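Local structure of uncharacterized sugar kinase PH1459 (Pyrococcus horikoshii, 3EWM) at residues Glu194-Leu199 and Val204-Ser209. The protein probably phosphorylates a sugar, perhaps fructose, as a member of the PfkB carbohydrate kinase family, and binds ATP. Residues are numbered along the deposited sequence; the frame is centred on the assembly and turned at random.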
loop_
_atom_site.group_PDB
_atom_site.type_symbol
_atom_site.label_atom_id
_atom_site.label_comp_id
_atom_site.label_asym_id
_atom_site.label_seq_id
_atom_site.Cartn_x
_atom_site.Cartn_y
_atom_site.Cartn_z
ATOM N N GLU A 194 -27.609 9.137 -3.102
ATOM C CA GLU A 194 -26.652 10.238 -3.336
ATOM C C GLU A 194 -25.989 10.113 -4.704
ATOM O O GLU A 194 -25.794 11.111 -5.420
ATOM C CB GLU A 194 -25.595 10.352 -2.221
ATOM C CG GLU A 194 -26.167 10.706 -0.845
ATOM C CD GLU A 194 -26.618 9.485 -0.015
ATOM O OE1 GLU A 194 -26.685 8.336 -0.538
ATOM O OE2 GLU A 194 -26.909 9.689 1.192
ATOM N N GLU A 195 -25.666 8.877 -5.072
ATOM C CA GLU A 195 -25.138 8.584 -6.409
ATOM C C GLU A 195 -26.149 8.866 -7.513
ATOM O O GLU A 195 -25.797 9.413 -8.563
ATOM C CB GLU A 195 -24.694 7.133 -6.488
ATOM C CG GLU A 195 -23.429 6.877 -5.722
ATOM C CD GLU A 195 -23.180 5.395 -5.413
ATOM O OE1 GLU A 195 -24.015 4.522 -5.757
ATOM O OE2 GLU A 195 -22.139 5.138 -4.791
ATOM N N VAL A 196 -27.397 8.493 -7.277
ATOM C CA VAL A 196 -28.471 8.726 -8.243
ATOM C C VAL A 196 -28.544 10.219 -8.520
ATOM O O VAL A 196 -28.490 10.640 -9.672
ATOM C CB VAL A 196 -29.824 8.199 -7.740
ATOM C CG1 VAL A 196 -30.975 8.676 -8.643
ATOM C CG2 VAL A 196 -29.786 6.697 -7.686
ATOM N N LEU A 197 -28.611 11.013 -7.449
ATOM C CA LEU A 197 -28.729 12.460 -7.586
ATOM C C LEU A 197 -27.525 13.012 -8.358
ATOM O O LEU A 197 -27.675 13.785 -9.303
ATOM C CB LEU A 197 -28.829 13.124 -6.208
ATOM C CG LEU A 197 -29.050 14.638 -6.235
ATOM C CD1 LEU A 197 -30.393 14.993 -6.908
ATOM C CD2 LEU A 197 -28.967 15.204 -4.816
ATOM N N TYR A 198 -26.337 12.576 -7.963
ATOM C CA TYR A 198 -25.108 13.091 -8.538
ATOM C C TYR A 198 -25.028 12.817 -10.040
ATOM O O TYR A 198 -24.750 13.716 -10.864
ATOM C CB TYR A 198 -23.904 12.497 -7.803
ATOM C CG TYR A 198 -22.582 12.980 -8.347
ATOM C CD1 TYR A 198 -22.106 14.249 -8.036
ATOM C CD2 TYR A 198 -21.811 12.164 -9.183
ATOM C CE1 TYR A 198 -20.878 14.698 -8.536
ATOM C CE2 TYR A 198 -20.590 12.600 -9.690
ATOM C CZ TYR A 198 -20.134 13.865 -9.367
ATOM O OH TYR A 198 -18.934 14.299 -9.873
ATOM N N LEU A 199 -25.281 11.568 -10.392
ATOM C CA LEU A 199 -25.166 11.136 -11.764
ATOM C C LEU A 199 -26.307 11.616 -12.646
ATOM O O LEU A 199 -26.069 12.133 -13.738
ATOM C CB LEU A 199 -25.029 9.626 -11.808
ATOM C CG LEU A 199 -23.685 9.150 -11.233
ATOM C CD1 LEU A 199 -23.632 7.638 -11.202
ATOM C CD2 LEU A 199 -22.547 9.715 -12.045
ATOM N N VAL A 204 -26.935 11.339 -16.617
ATOM C CA VAL A 204 -26.759 9.893 -16.597
ATOM C C VAL A 204 -27.903 9.283 -15.808
ATOM O O VAL A 204 -27.938 9.390 -14.590
ATOM C CB VAL A 204 -25.403 9.457 -15.965
ATOM C CG1 VAL A 204 -25.286 7.922 -15.919
ATOM C CG2 VAL A 204 -24.227 10.068 -16.716
ATOM N N GLU A 205 -28.837 8.661 -16.517
ATOM C CA GLU A 205 -29.900 7.901 -15.887
ATOM C C GLU A 205 -29.314 6.734 -15.067
ATOM O O GLU A 205 -28.494 5.966 -15.560
ATOM C CB GLU A 205 -30.905 7.420 -16.946
ATOM C CG GLU A 205 -31.968 6.444 -16.431
ATOM C CD GLU A 205 -33.306 6.521 -17.171
ATOM O OE1 GLU A 205 -34.356 6.584 -16.493
ATOM O OE2 GLU A 205 -33.326 6.514 -18.415
ATOM N N VAL A 206 -29.720 6.623 -13.810
ATOM C CA VAL A 206 -29.215 5.556 -12.962
ATOM C C VAL A 206 -30.320 4.518 -12.820
ATOM O O VAL A 206 -31.102 4.505 -11.862
ATOM C CB VAL A 206 -28.706 6.057 -11.607
ATOM C CG1 VAL A 206 -28.162 4.884 -10.770
ATOM C CG2 VAL A 206 -27.632 7.132 -11.805
ATOM N N LYS A 207 -30.361 3.644 -13.808
ATOM C CA LYS A 207 -31.406 2.664 -13.945
ATOM C C LYS A 207 -30.780 1.485 -14.648
ATOM O O LYS A 207 -30.082 1.668 -15.659
ATOM C CB LYS A 207 -32.527 3.254 -14.823
ATOM C CG LYS A 207 -33.673 2.314 -15.174
ATOM C CD LYS A 207 -34.791 3.046 -15.950
ATOM C CE LYS A 207 -36.124 2.291 -15.835
ATOM N NZ LYS A 207 -36.537 2.040 -14.406
ATOM N N GLY A 208 -30.993 0.288 -14.105
ATOM C CA GLY A 208 -30.677 -0.937 -14.847
ATOM C C GLY A 208 -31.795 -1.193 -15.846
ATOM O O GLY A 208 -32.879 -0.641 -15.700
ATOM N N SER A 209 -31.544 -2.022 -16.858
ATOM C CA SER A 209 -32.579 -2.319 -17.852
ATOM C C SER A 209 -33.681 -3.217 -17.259
ATOM O O SER A 209 -34.863 -3.126 -17.632
ATOM C CB SER A 209 -31.941 -2.953 -19.093
ATOM O OG SER A 209 -31.425 -4.222 -18.779
#
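Val-204 meets the end of the helical segment 194-199 through its backbone: its N donates to Leu-199 O over 3.1 Å. The N-H...O angle of 154° makes the bond fairly straight, although the donor stands 40° above the carbonyl plane. Beside this bond the Val-204 CB lies 3.5 Å from Leu-199 O, and Val-204 CB is 4.2 Å from Leu-199 CB, so the hydrogen bond and the apolar contact both fall on Leu-199.

Two residues on, Val-206 points toward the helix and fits between Val-196 and Leu-199, one turn apart. Its CG2, anti to its own carbonyl carbon, sits over Leu-199 CB at 3.6 Å and also nears Val-196 CA at 4.0 Å, the side chains of Val-206 and Leu-199 crossing at about a right angle; CG1, anti to the backbone N (chi1 -179°), meets Val-196 CG2 at 3.9 Å. The backbone N of Val-206 is hydrogen-bonded to Glu-200 OE2.

Outside the two segments, Val-206 touches Val-189 and Ala-191 of strand 188-192, while Leu-199 packs against helix 172-185. The contact lays the connection from helix 193-200 to strand 211-215 against the side of that helix, within the right-handed beta-alpha-beta crossover between parallel strands 188-192 and 211-215 of the ribokinase-like fold.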